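Local coordinates for YfkN protein (Bacillus subtilis subsp. subtilis, PDB 3GVE) that belongs to the calcineurin-like phosphoesterase family of metal-binding proteins and holds one manganese and one magnesium ion side by side, at residues A[10-16]-A[54-60]; A[94-99]-A[323-328]; A[145-149]-A[202-208]; A[164-170]-A[209-215]; A[276-280]-A[306-310]. All blocks are in the same frame, centred on the assembly; numbering follows the deposited sequence.

Contact 1 (A[10-16]-A[54-60]); sequences VHLSILA and NPNTLLV
His11 O is gripped by two side-chain amides that reach it from opposite faces of its carbonyl plane. Asn54 ND2 lies 3.1 Å from His11 O in a nearly straight bond (172°), well above that plane, and Asn56 ND2 comes from the other face along a less straight line. Both amides have the oxygen close to their own planes. Asn54 ND2 also donates to Ser13 OG (3.0 Å) and lies 3.5 Å above the plane of the His11 imidazole, over its centre, the amide and ring planes 31° apart. CG of Asn54 stands anti to its own backbone N (chi1 -177°), which carries the amide across to strand 10-16, while its OD1 turns back to Asn56 N as an Asx turn. Asp291 takes both His11 NE2 and Ser13 OG, and Asn56 ND2 has a second acceptor in Ile154 O.

Beyond this polar start the strands run parallel, with Leu58 N to Ser13 O at 2.9 Å and Leu15 N to Leu58 O at 2.8 Å. Leu15 CD1 rests on Thr57 CG2 (3.5 Å); on the other face Leu12 CD1 meets Leu58 CD1 at 4.0 Å.

Strand 9-17 lies between strand 57-61, outermost in this sheet within the chain, and the antiparallel strand 286-297. Helix 40-53 covers the Leu15, Thr57 and Leu59 face; strands 146-154 and 160-170 pack against Leu58.

Contact 2 (A[94-99]-A[323-328]); sequences SVMNAL and TVTNTI
Thr323 O takes two donors from Thr327, the helical backbone N and OG1, the latter at only 2.6 Å. This bond within helix 322-340 ties down the hydroxyl, and with OG1 anti to the carbonyl carbon (chi1 -57°) the methyl CG2 of Thr327 is turned onto the other helix, 3.6 Å from Ser94 O. Ala98 CB sits between the two threonines, with Thr323 CG2 and Thr327 OG1 each 3.6 Å away.

Deeper in, the contact is wholly apolar. The two branches of Val95 divide the work: CG1 faces Val324 CG2 at 4.1 Å, whereas CG2 touches Ile328 CD1 at 3.8 Å. Val324 CG2 is shared with Leu99, whose CD1 approaches to 3.9 Å just past the end of helix 91-98. No hydrogen bond joins the segments; the contact between them is van der Waals packing, mostly of methyl groups, with the threonines on the partly exposed flank and the valines buried. Val95 and Val324 also reach helix 40-53, through Leu40 and through Ala41 and Ala44.

The axes lie 9.2 Å apart with 142° between their directions, a roughly antiparallel helix pair that packs the C-terminal helix 322-340 against helix 91-98, far earlier in the chain.

Contact 3 (A[145-149]-A[202-208]); sequences PYVIN and KMKAEGA
Tyr146 and Met203 supply the aromatic part of the contact. CG of Met203, a selenomethionine, stands over the ring centre of Tyr146, 3.6 Å from the centroid and 13° off the normal, a CH-pi contact. Its selenium is displaced toward the CB end of the tyrosine, 4.8 Å from the centroid and oblique, as a Met-aromatic contact. A bend at chi3 (73°) brings the terminal CE back to within 3.9 Å of Tyr146 CB, and the selenomethionine chain runs antiparallel to the tyrosine across its face. The ring reaches the helix because Tyr146 CG lies between its own backbone N and carbonyl carbon (chi1 68°). At the far end of the ring, Tyr146 OH is 3.6 Å from Glu206 CG.

The aliphatic part centres on Ile148 CD1, which fits against the helix end: Met203 O at 3.6 Å, Glu206 CB at 3.7 Å and Ala208 CB at 4.0 Å.

Hydrogen bonds act within segment 202-208 and none crosses to the strand. Ala208 N reaches back to Met203 O and Gly207 N to Lys204 O, a Schellman motif with Gly207 at positive phi as C-prime. Lys204 NZ, bonded to Ala208 O at 2.9 Å, adds a further tie across the turn.

Strand 146-154 pairs antiparallel with strand 160-170. Helix 192-205 lies against the same sheet, its Met203 also touching Ile168 and Ile211, and leads through the Schellman turn into strand 210-215.

Contact 4 (A[164-170]-A[209-215]); sequences KVGYIGF and DVIIALA
Lys164 and Asp209 open the polar part at the start of the pair. The anti side of Asp209 OD2 receives Lys164 N at 2.9 Å, nearly straight at 175°, while Lys164 O accepts from both Asp209 N (2.7 Å) and Val210 N. The carboxylate thus prolongs the ladder by one rung, although the lysine ammonium stays 7.0 Å from OD2. Regular parallel bonds follow, such as Gly166 N to Val210 O at 2.8 Å and Leu214 N to Ile168 O at 2.7 Å.

Apolar contacts line both faces. On one, Ile212 CD1 lies between Val165 CG1 (3.7 Å) and Tyr167 CE1 (3.8 Å); the Tyr167 and Ile212 side chains extend alongside each other in the same direction. On the other, Phe170 meets Ala213 CB with its ring edge, CE2 at 4.1 Å, and Ile168 turns CG2 toward the neighbouring strand because its CG1 is anti to the backbone N (chi1 -175°).

The Val165, Tyr167 and Leu214 face packs on Leu58 and Val60 of strand 57-61. Helix 192-205, in the connection between these two parallel strands, covers the Ile168, Phe170 and Ile211 face, a beta-alpha-beta crossover. Strand 146-154 flanks 160-170 on its other edge, and strand 210-215 ends just before the magnesium ligand His216.

Contact 5 (A[276-280]-A[306-310]); sequences PVVMP and SKGSI
Val278 and Ile310 turn toward each other across two strands that run almost parallel, 8° apart, yet share no hydrogen bond. Ile310 CG2 is the branch that does the touching: it lies 4.2 Å from Val278 CB, 3.9 Å from Met279 O and 4.0 Å from Pro280 CA. With CG1 between the backbone N and the carbonyl carbon (chi1 52°), CG2 is the branch turned to the strand. Val278 sends its CG1 over the backbone of the other strand, 3.6 Å from Gly308 CA and 3.4 Å from Ser309 O. Gly308 has no side chain, and the valine methyl lies close against the main chain.

At the start of the strands Pro276 presents its ring to Ser306, with CG 3.8 Å from Ser306 CB and CD 3.7 Å from Ser306 OG, while its CB lies over the peptide that joins Lys307 to Gly308.

The segments belong to different sheets: Val278 bonds to strand 244-247, and strand 300-312 pairs with strand 286-297, whose Ile290 also touches Pro276 and Val278. The two sheets come unusually close here, at Gly308; packed together, they form the core of the calcineurin-like phosphoesterase fold.

Contacts 1, 4 and 5 lie in the two sheets of the sandwich: contact 1 within the four-stranded sheet, contact 4 within the larger one, contact 5 between them. Contact 1 touches contact 4, centres 13 Å apart, where Leu58, Val60 and Ile14 meet Tyr167, Ile212 and Leu214. Contacts 3 and 4, centres about 8 Å apart, alternate along the chain, contact 3 adding an edge strand and the crossover helix. Contacts 2 and 1, centres about 20 Å apart, touch through Leu99 and Leu59; spanning the widest stretch of sequence, contact 2 brings the C-terminal helix back. Metal ligands Asp19, Asp64 and His216 follow soon after strands of contacts 1 and 4.

Contact 1 (A[10-16]-A[54-60])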
# COMPACT_ATOMS: atom_id res chain seq x y z
N VAL A 10 -27.74 7.72 29.68
CA VAL A 10 -27.36 8.48 28.46
C VAL A 10 -26.77 7.49 27.43
O VAL A 10 -25.83 6.81 27.74
CB VAL A 10 -26.35 9.57 28.77
CG1 VAL A 10 -25.93 10.26 27.51
CG2 VAL A 10 -26.93 10.62 29.80
N HIS A 11 -27.30 7.46 26.22
CA HIS A 11 -26.67 6.64 25.19
C HIS A 11 -25.73 7.55 24.40
O HIS A 11 -26.20 8.43 23.71
CB HIS A 11 -27.74 6.00 24.30
CG HIS A 11 -27.19 5.21 23.16
ND1 HIS A 11 -27.94 4.92 22.04
CD2 HIS A 11 -25.97 4.66 22.95
CE1 HIS A 11 -27.21 4.21 21.20
NE2 HIS A 11 -26.01 4.06 21.71
N LEU A 12 -24.43 7.35 24.53
CA LEU A 12 -23.44 8.11 23.80
C LEU A 12 -22.84 7.21 22.71
O LEU A 12 -22.47 6.09 22.98
CB LEU A 12 -22.35 8.58 24.77
CG LEU A 12 -21.17 9.34 24.17
CD1 LEU A 12 -21.66 10.64 23.55
CD2 LEU A 12 -20.13 9.61 25.24
N SER A 13 -22.79 7.70 21.47
CA SER A 13 -22.18 6.95 20.38
C SER A 13 -20.90 7.65 19.95
O SER A 13 -20.86 8.86 19.87
CB SER A 13 -23.13 6.89 19.19
OG SER A 13 -24.26 6.11 19.49
N ILE A 14 -19.87 6.88 19.68
CA ILE A 14 -18.62 7.42 19.19
C ILE A 14 -18.35 6.79 17.83
O ILE A 14 -18.28 5.59 17.73
CB ILE A 14 -17.44 7.08 20.14
CG1 ILE A 14 -17.70 7.59 21.56
CG2 ILE A 14 -16.13 7.66 19.61
CD1 ILE A 14 -16.95 6.82 22.61
N LEU A 15 -18.21 7.63 16.81
CA LEU A 15 -17.87 7.16 15.46
C LEU A 15 -16.40 7.45 15.20
O LEU A 15 -15.92 8.50 15.60
CB LEU A 15 -18.72 7.89 14.44
CG LEU A 15 -20.24 7.90 14.71
CD1 LEU A 15 -20.93 8.64 13.57
CD2 LEU A 15 -20.80 6.49 14.85
N ALA A 16 -15.69 6.53 14.54
CA ALA A 16 -14.24 6.65 14.41
C ALA A 16 -13.69 6.24 13.05
O ALA A 16 -14.07 5.18 12.52
CB ALA A 16 -13.53 5.81 15.48
N ASN A 54 -28.60 8.79 16.45
CA ASN A 54 -28.44 9.23 17.84
C ASN A 54 -27.94 10.66 17.93
O ASN A 54 -26.84 10.94 17.48
CB ASN A 54 -27.47 8.29 18.57
CG ASN A 54 -27.28 8.62 20.04
OD1 ASN A 54 -27.88 9.53 20.57
ND2 ASN A 54 -26.44 7.85 20.70
N PRO A 55 -28.67 11.57 18.53
CA PRO A 55 -28.16 12.94 18.69
C PRO A 55 -26.85 13.04 19.49
O PRO A 55 -26.06 13.93 19.25
CB PRO A 55 -29.30 13.65 19.44
CG PRO A 55 -30.47 12.81 19.17
CD PRO A 55 -30.01 11.42 19.11
N ASN A 56 -26.64 12.13 20.44
CA ASN A 56 -25.43 12.13 21.25
C ASN A 56 -24.32 11.38 20.53
O ASN A 56 -23.95 10.30 20.92
CB ASN A 56 -25.67 11.48 22.62
CG ASN A 56 -26.86 12.05 23.38
OD1 ASN A 56 -27.08 13.24 23.45
ND2 ASN A 56 -27.60 11.16 23.98
N THR A 57 -23.80 11.96 19.47
CA THR A 57 -22.78 11.30 18.66
C THR A 57 -21.52 12.15 18.53
O THR A 57 -21.57 13.33 18.17
CB THR A 57 -23.33 10.92 17.26
OG1 THR A 57 -24.37 9.96 17.42
CG2 THR A 57 -22.25 10.32 16.39
N LEU A 58 -20.39 11.53 18.83
CA LEU A 58 -19.09 12.14 18.65
C LEU A 58 -18.41 11.48 17.46
O LEU A 58 -18.69 10.34 17.16
CB LEU A 58 -18.24 11.92 19.90
CG LEU A 58 -18.88 12.44 21.19
CD1 LEU A 58 -18.04 11.97 22.36
CD2 LEU A 58 -18.98 13.99 21.15
N LEU A 59 -17.50 12.22 16.82
CA LEU A 59 -16.77 11.74 15.65
C LEU A 59 -15.28 12.03 15.83
O LEU A 59 -14.87 13.15 16.05
CB LEU A 59 -17.32 12.41 14.39
CG LEU A 59 -16.54 12.17 13.09
CD1 LEU A 59 -16.57 10.69 12.68
CD2 LEU A 59 -17.13 13.05 11.98
N VAL A 60 -14.48 10.98 15.75
CA VAL A 60 -13.03 11.09 15.99
C VAL A 60 -12.23 10.39 14.91
O VAL A 60 -12.67 9.44 14.31
CB VAL A 60 -12.65 10.50 17.38
CG1 VAL A 60 -13.44 11.23 18.49
CG2 VAL A 60 -12.91 9.00 17.45

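Contact 2 (A[94-99]-A[323-328])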
# COMPACT_ATOMS: atom_id res chain seq x y z
N SER A 94 -9.43 20.60 6.08
CA SER A 94 -10.71 21.24 5.64
C SER A 94 -11.83 20.26 5.52
O SER A 94 -12.97 20.59 5.88
CB SER A 94 -10.54 21.97 4.33
OG SER A 94 -9.51 22.93 4.38
N VAL A 95 -11.55 19.06 5.02
CA VAL A 95 -12.60 18.02 4.95
C VAL A 95 -13.08 17.61 6.35
O VAL A 95 -14.26 17.48 6.64
CB VAL A 95 -12.12 16.76 4.17
CG1 VAL A 95 -13.12 15.67 4.22
CG2 VAL A 95 -11.86 17.16 2.68
N MSE A 96 -12.12 17.39 7.25
CA MSE A 96 -12.42 17.00 8.63
C MSE A 96 -13.25 18.07 9.38
O MSE A 96 -14.12 17.77 10.14
CB MSE A 96 -11.13 16.69 9.43
CG MSE A 96 -10.12 15.76 8.73
SE MSE A 96 -10.85 14.10 7.99
CE MSE A 96 -10.69 12.95 9.57
N ASN A 97 -12.96 19.33 9.07
CA ASN A 97 -13.63 20.48 9.63
C ASN A 97 -15.09 20.47 9.11
O ASN A 97 -16.05 20.67 9.83
CB ASN A 97 -12.95 21.79 9.25
CG ASN A 97 -11.68 22.06 10.08
OD1 ASN A 97 -11.43 21.41 11.10
ND2 ASN A 97 -10.93 23.04 9.66
N ALA A 98 -15.22 20.21 7.81
CA ALA A 98 -16.53 20.21 7.16
C ALA A 98 -17.41 19.08 7.69
O ALA A 98 -18.61 19.23 7.77
CB ALA A 98 -16.38 20.13 5.65
N LEU A 99 -16.81 17.95 8.04
CA LEU A 99 -17.52 16.80 8.62
C LEU A 99 -17.71 16.94 10.13
O LEU A 99 -18.30 16.09 10.78
CB LEU A 99 -16.76 15.50 8.32
CG LEU A 99 -16.73 15.03 6.87
CD1 LEU A 99 -15.87 13.79 6.70
CD2 LEU A 99 -18.16 14.75 6.39
N THR A 323 -20.50 16.58 1.01
CA THR A 323 -19.75 17.54 1.79
C THR A 323 -18.24 17.27 1.53
O THR A 323 -17.45 18.19 1.42
CB THR A 323 -20.07 17.44 3.28
OG1 THR A 323 -21.44 17.79 3.49
CG2 THR A 323 -19.18 18.34 4.20
N VAL A 324 -17.88 15.99 1.47
CA VAL A 324 -16.50 15.63 1.17
C VAL A 324 -16.11 16.08 -0.23
O VAL A 324 -15.12 16.75 -0.39
CB VAL A 324 -16.24 14.12 1.34
CG1 VAL A 324 -14.81 13.79 0.91
CG2 VAL A 324 -16.46 13.72 2.81
N THR A 325 -16.92 15.71 -1.22
CA THR A 325 -16.61 16.04 -2.60
C THR A 325 -16.48 17.54 -2.81
O THR A 325 -15.53 17.99 -3.40
CB THR A 325 -17.64 15.44 -3.58
OG1 THR A 325 -17.68 14.03 -3.40
CG2 THR A 325 -17.25 15.73 -5.01
N ASN A 326 -17.46 18.29 -2.31
CA ASN A 326 -17.44 19.73 -2.50
C ASN A 326 -16.22 20.39 -1.85
O ASN A 326 -15.62 21.29 -2.38
CB ASN A 326 -18.73 20.37 -1.95
CG ASN A 326 -19.94 20.12 -2.82
OD1 ASN A 326 -19.82 19.64 -3.94
ND2 ASN A 326 -21.11 20.43 -2.31
N THR A 327 -15.86 19.90 -0.68
CA THR A 327 -14.77 20.49 0.07
C THR A 327 -13.42 20.21 -0.57
O THR A 327 -12.60 21.09 -0.68
CB THR A 327 -14.80 19.99 1.53
OG1 THR A 327 -16.07 20.31 2.10
CG2 THR A 327 -13.74 20.68 2.36
N ILE A 328 -13.21 18.99 -1.02
CA ILE A 328 -11.91 18.57 -1.54
C ILE A 328 -11.73 18.70 -3.06
O ILE A 328 -10.66 18.56 -3.54
CB ILE A 328 -11.61 17.09 -1.13
CG1 ILE A 328 -10.10 16.82 -1.14
CG2 ILE A 328 -12.38 16.12 -2.03
CD1 ILE A 328 -9.32 17.60 -0.09

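Contact 3 (A[145-149]-A[202-208])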
# COMPACT_ATOMS: atom_id res chain seq x y z
N PRO A 145 -1.81 17.38 25.22
CA PRO A 145 -1.85 15.98 25.67
C PRO A 145 -3.23 15.37 25.74
O PRO A 145 -3.35 14.12 25.50
CB PRO A 145 -1.14 16.00 27.02
CG PRO A 145 -1.47 17.36 27.54
CD PRO A 145 -1.39 18.30 26.30
N TYR A 146 -4.23 16.17 26.01
CA TYR A 146 -5.60 15.71 26.11
C TYR A 146 -6.45 16.97 26.09
O TYR A 146 -5.91 18.05 26.24
CB TYR A 146 -5.81 14.91 27.40
CG TYR A 146 -5.73 15.75 28.66
CD1 TYR A 146 -6.83 16.46 29.11
CD2 TYR A 146 -4.56 15.83 29.39
CE1 TYR A 146 -6.76 17.24 30.26
CE2 TYR A 146 -4.49 16.62 30.54
CZ TYR A 146 -5.60 17.31 30.96
OH TYR A 146 -5.54 18.10 32.10
N VAL A 147 -7.74 16.74 25.91
CA VAL A 147 -8.74 17.86 26.02
C VAL A 147 -9.93 17.28 26.70
O VAL A 147 -10.22 16.08 26.58
CB VAL A 147 -9.06 18.48 24.64
CG1 VAL A 147 -7.85 19.10 24.01
CG2 VAL A 147 -9.76 17.50 23.79
N ILE A 148 -10.61 18.10 27.39
CA ILE A 148 -11.89 17.80 28.01
C ILE A 148 -12.94 18.82 27.59
O ILE A 148 -12.72 20.01 27.72
CB ILE A 148 -11.77 17.77 29.56
CG1 ILE A 148 -10.77 16.71 29.99
CG2 ILE A 148 -13.11 17.48 30.20
CD1 ILE A 148 -10.32 16.87 31.43
N ASN A 149 -14.06 18.34 27.07
CA ASN A 149 -15.17 19.18 26.62
C ASN A 149 -16.40 18.81 27.41
O ASN A 149 -16.75 17.65 27.50
CB ASN A 149 -15.48 18.96 25.14
CG ASN A 149 -14.32 19.25 24.25
OD1 ASN A 149 -13.58 20.18 24.48
ND2 ASN A 149 -14.15 18.43 23.22
N LYS A 202 -4.59 13.19 35.76
CA LYS A 202 -4.77 14.60 35.57
C LYS A 202 -6.12 14.85 34.94
O LYS A 202 -6.78 15.79 35.28
CB LYS A 202 -3.68 15.13 34.68
CG LYS A 202 -2.35 14.82 35.21
CD LYS A 202 -1.42 15.82 34.67
CE LYS A 202 -0.56 15.25 33.64
NZ LYS A 202 0.79 15.25 34.22
N MSE A 203 -6.50 14.01 33.98
CA MSE A 203 -7.78 14.16 33.32
C MSE A 203 -8.90 13.95 34.32
O MSE A 203 -9.87 14.69 34.31
CB MSE A 203 -7.92 13.18 32.15
CG MSE A 203 -6.87 13.35 31.06
SE MSE A 203 -7.02 11.98 29.68
CE MSE A 203 -8.65 12.63 28.80
N LYS A 204 -8.78 12.93 35.18
CA LYS A 204 -9.80 12.73 36.17
C LYS A 204 -9.87 13.95 37.13
O LYS A 204 -10.95 14.40 37.46
CB LYS A 204 -9.55 11.42 36.90
CG LYS A 204 -9.75 10.18 36.02
CD LYS A 204 -11.00 10.29 35.17
CE LYS A 204 -12.19 9.62 35.80
NZ LYS A 204 -13.37 9.53 34.89
N ALA A 205 -8.71 14.47 37.52
CA ALA A 205 -8.66 15.70 38.37
C ALA A 205 -9.39 16.83 37.73
O ALA A 205 -10.09 17.60 38.47
CB ALA A 205 -7.19 16.04 38.65
N GLU A 206 -9.21 17.06 36.44
CA GLU A 206 -9.90 18.11 35.73
C GLU A 206 -11.36 17.81 35.38
O GLU A 206 -12.00 18.65 34.68
CB GLU A 206 -9.09 18.56 34.49
CG GLU A 206 -7.67 18.98 34.81
CD GLU A 206 -7.61 20.24 35.72
OE1 GLU A 206 -8.62 21.00 35.77
OE2 GLU A 206 -6.52 20.45 36.35
N GLY A 207 -11.88 16.71 35.87
CA GLY A 207 -13.30 16.48 35.78
C GLY A 207 -13.81 15.58 34.67
O GLY A 207 -14.98 15.42 34.52
N ALA A 208 -12.91 14.96 33.92
CA ALA A 208 -13.37 14.06 32.86
C ALA A 208 -14.29 12.98 33.42
O ALA A 208 -13.92 12.29 34.33
CB ALA A 208 -12.18 13.43 32.13

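Contact 4 (A[164-170]-A[209-215])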
# COMPACT_ATOMS: atom_id res chain seq x y z
N LYS A 164 -18.57 15.54 30.95
CA LYS A 164 -17.24 16.01 30.47
C LYS A 164 -16.53 14.83 29.80
O LYS A 164 -16.29 13.82 30.41
CB LYS A 164 -16.44 16.54 31.60
CG LYS A 164 -16.73 17.96 31.97
CD LYS A 164 -15.85 18.46 33.16
CE LYS A 164 -16.39 19.84 33.65
NZ LYS A 164 -15.27 20.47 34.37
N VAL A 165 -16.30 15.00 28.50
CA VAL A 165 -15.63 13.98 27.68
C VAL A 165 -14.22 14.41 27.44
O VAL A 165 -13.95 15.53 26.95
CB VAL A 165 -16.37 13.81 26.35
CG1 VAL A 165 -15.76 12.69 25.47
CG2 VAL A 165 -17.85 13.43 26.63
N GLY A 166 -13.30 13.53 27.72
CA GLY A 166 -11.88 13.74 27.48
C GLY A 166 -11.34 12.91 26.33
O GLY A 166 -11.79 11.76 26.15
N TYR A 167 -10.41 13.45 25.58
CA TYR A 167 -9.75 12.68 24.54
C TYR A 167 -8.26 12.70 24.85
O TYR A 167 -7.70 13.74 25.16
CB TYR A 167 -9.97 13.32 23.18
CG TYR A 167 -11.43 13.52 22.80
CD1 TYR A 167 -12.15 12.54 22.13
CD2 TYR A 167 -12.08 14.70 23.12
CE1 TYR A 167 -13.48 12.74 21.79
CE2 TYR A 167 -13.41 14.91 22.77
CZ TYR A 167 -14.10 13.93 22.11
OH TYR A 167 -15.41 14.15 21.76
N ILE A 168 -7.65 11.54 24.73
CA ILE A 168 -6.20 11.39 24.86
C ILE A 168 -5.72 10.55 23.68
O ILE A 168 -6.42 9.67 23.22
CB ILE A 168 -5.82 10.71 26.21
CG1 ILE A 168 -4.30 10.66 26.40
CG2 ILE A 168 -6.45 9.31 26.34
CD1 ILE A 168 -3.86 10.26 27.84
N GLY A 169 -4.53 10.84 23.19
CA GLY A 169 -4.01 10.12 22.03
C GLY A 169 -2.60 9.60 22.23
O GLY A 169 -1.84 10.16 22.99
N PHE A 170 -2.27 8.54 21.52
CA PHE A 170 -0.97 7.86 21.58
C PHE A 170 -0.47 7.45 20.20
O PHE A 170 -1.25 7.08 19.34
CB PHE A 170 -1.05 6.59 22.45
CG PHE A 170 -1.72 6.81 23.75
CD1 PHE A 170 -1.05 7.41 24.81
CD2 PHE A 170 -3.03 6.44 23.92
CE1 PHE A 170 -1.69 7.63 26.01
CE2 PHE A 170 -3.67 6.64 25.13
CZ PHE A 170 -3.00 7.25 26.18
N ASP A 209 -15.47 12.86 32.83
CA ASP A 209 -16.42 11.81 33.18
C ASP A 209 -16.27 10.57 32.29
O ASP A 209 -16.47 9.45 32.73
CB ASP A 209 -17.85 12.32 33.04
CG ASP A 209 -18.18 13.39 34.04
OD1 ASP A 209 -17.93 13.16 35.23
OD2 ASP A 209 -18.67 14.43 33.60
N VAL A 210 -15.94 10.80 31.02
CA VAL A 210 -15.75 9.75 30.02
C VAL A 210 -14.43 10.03 29.33
O VAL A 210 -14.18 11.14 28.95
CB VAL A 210 -16.88 9.77 28.97
CG1 VAL A 210 -16.60 8.77 27.84
CG2 VAL A 210 -18.23 9.49 29.62
N ILE A 211 -13.59 9.01 29.21
CA ILE A 211 -12.28 9.18 28.59
C ILE A 211 -12.17 8.28 27.35
O ILE A 211 -12.35 7.06 27.44
CB ILE A 211 -11.12 8.87 29.59
CG1 ILE A 211 -11.05 9.95 30.69
CG2 ILE A 211 -9.78 8.77 28.85
CD1 ILE A 211 -10.04 9.68 31.77
N ILE A 212 -11.86 8.91 26.21
CA ILE A 212 -11.74 8.17 24.89
C ILE A 212 -10.30 8.21 24.50
O ILE A 212 -9.68 9.30 24.41
CB ILE A 212 -12.63 8.84 23.85
CG1 ILE A 212 -14.11 8.77 24.29
CG2 ILE A 212 -12.44 8.10 22.53
CD1 ILE A 212 -15.01 9.68 23.51
N ALA A 213 -9.71 7.03 24.32
CA ALA A 213 -8.33 6.95 23.85
C ALA A 213 -8.28 6.83 22.34
O ALA A 213 -8.87 5.83 21.81
CB ALA A 213 -7.66 5.71 24.48
N LEU A 214 -7.62 7.77 21.69
CA LEU A 214 -7.30 7.67 20.29
C LEU A 214 -5.91 7.02 20.22
O LEU A 214 -4.89 7.67 20.20
CB LEU A 214 -7.36 9.06 19.65
CG LEU A 214 -8.67 9.82 19.94
CD1 LEU A 214 -8.67 11.19 19.32
CD2 LEU A 214 -9.92 9.05 19.52
N ALA A 215 -5.93 5.69 20.25
CA ALA A 215 -4.72 4.91 20.37
C ALA A 215 -4.25 4.46 19.00
O ALA A 215 -4.74 3.50 18.46
CB ALA A 215 -4.98 3.71 21.28

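Contact 5 (A[276-280]-A[306-310])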
# COMPACT_ATOMS: atom_id res chain seq x y z
N PRO A 276 -14.86 -1.18 25.40
CA PRO A 276 -15.09 -1.31 23.96
C PRO A 276 -13.89 -0.79 23.17
O PRO A 276 -13.30 0.23 23.50
CB PRO A 276 -16.34 -0.44 23.72
CG PRO A 276 -16.35 0.54 24.82
CD PRO A 276 -15.70 -0.13 26.01
N VAL A 277 -13.56 -1.54 22.13
CA VAL A 277 -12.45 -1.25 21.24
C VAL A 277 -12.91 -1.46 19.81
O VAL A 277 -13.57 -2.43 19.52
CB VAL A 277 -11.28 -2.23 21.50
CG1 VAL A 277 -10.12 -1.96 20.53
CG2 VAL A 277 -10.82 -2.15 22.96
N VAL A 278 -12.53 -0.55 18.93
CA VAL A 278 -12.80 -0.75 17.51
C VAL A 278 -11.55 -0.45 16.70
O VAL A 278 -10.77 0.43 17.03
CB VAL A 278 -14.01 0.11 17.02
CG1 VAL A 278 -15.29 -0.32 17.75
CG2 VAL A 278 -13.74 1.61 17.19
N MSE A 279 -11.39 -1.19 15.61
CA MSE A 279 -10.32 -0.96 14.64
C MSE A 279 -10.94 -1.09 13.26
O MSE A 279 -11.14 -2.19 12.74
CB MSE A 279 -9.17 -1.97 14.80
CG MSE A 279 -8.06 -1.76 13.76
SE MSE A 279 -6.75 -3.20 13.75
CE MSE A 279 -5.93 -2.88 15.46
N PRO A 280 -11.25 0.05 12.67
CA PRO A 280 -11.99 0.05 11.40
C PRO A 280 -11.11 0.06 10.16
O PRO A 280 -11.17 0.94 9.33
CB PRO A 280 -12.83 1.32 11.50
CG PRO A 280 -12.01 2.24 12.31
CD PRO A 280 -11.34 1.36 13.35
N SER A 306 -21.76 -1.41 27.13
CA SER A 306 -20.94 -0.87 26.00
C SER A 306 -20.95 -1.85 24.88
O SER A 306 -21.21 -3.05 25.07
CB SER A 306 -19.52 -0.62 26.46
OG SER A 306 -18.92 -1.78 26.83
N LYS A 307 -20.63 -1.40 23.69
CA LYS A 307 -20.44 -2.30 22.55
C LYS A 307 -19.48 -1.63 21.57
O LYS A 307 -19.59 -0.43 21.38
CB LYS A 307 -21.79 -2.53 21.87
CG LYS A 307 -21.76 -3.51 20.70
CD LYS A 307 -23.17 -3.65 20.10
CE LYS A 307 -23.15 -4.34 18.77
NZ LYS A 307 -22.83 -5.74 18.90
N GLY A 308 -18.55 -2.40 20.97
CA GLY A 308 -17.74 -1.97 19.84
C GLY A 308 -18.11 -2.74 18.61
O GLY A 308 -18.19 -3.99 18.67
N SER A 309 -18.31 -2.07 17.50
CA SER A 309 -18.62 -2.72 16.24
C SER A 309 -18.01 -1.96 15.10
O SER A 309 -17.58 -0.79 15.27
CB SER A 309 -20.15 -2.78 16.06
OG SER A 309 -20.77 -1.56 16.04
N ILE A 310 -17.87 -2.59 13.96
CA ILE A 310 -17.39 -1.88 12.78
C ILE A 310 -18.38 -2.16 11.67
O ILE A 310 -19.01 -3.19 11.65
CB ILE A 310 -15.97 -2.29 12.38
CG1 ILE A 310 -15.86 -3.82 12.25
CG2 ILE A 310 -14.94 -1.77 13.42
CD1 ILE A 310 -14.51 -4.29 11.73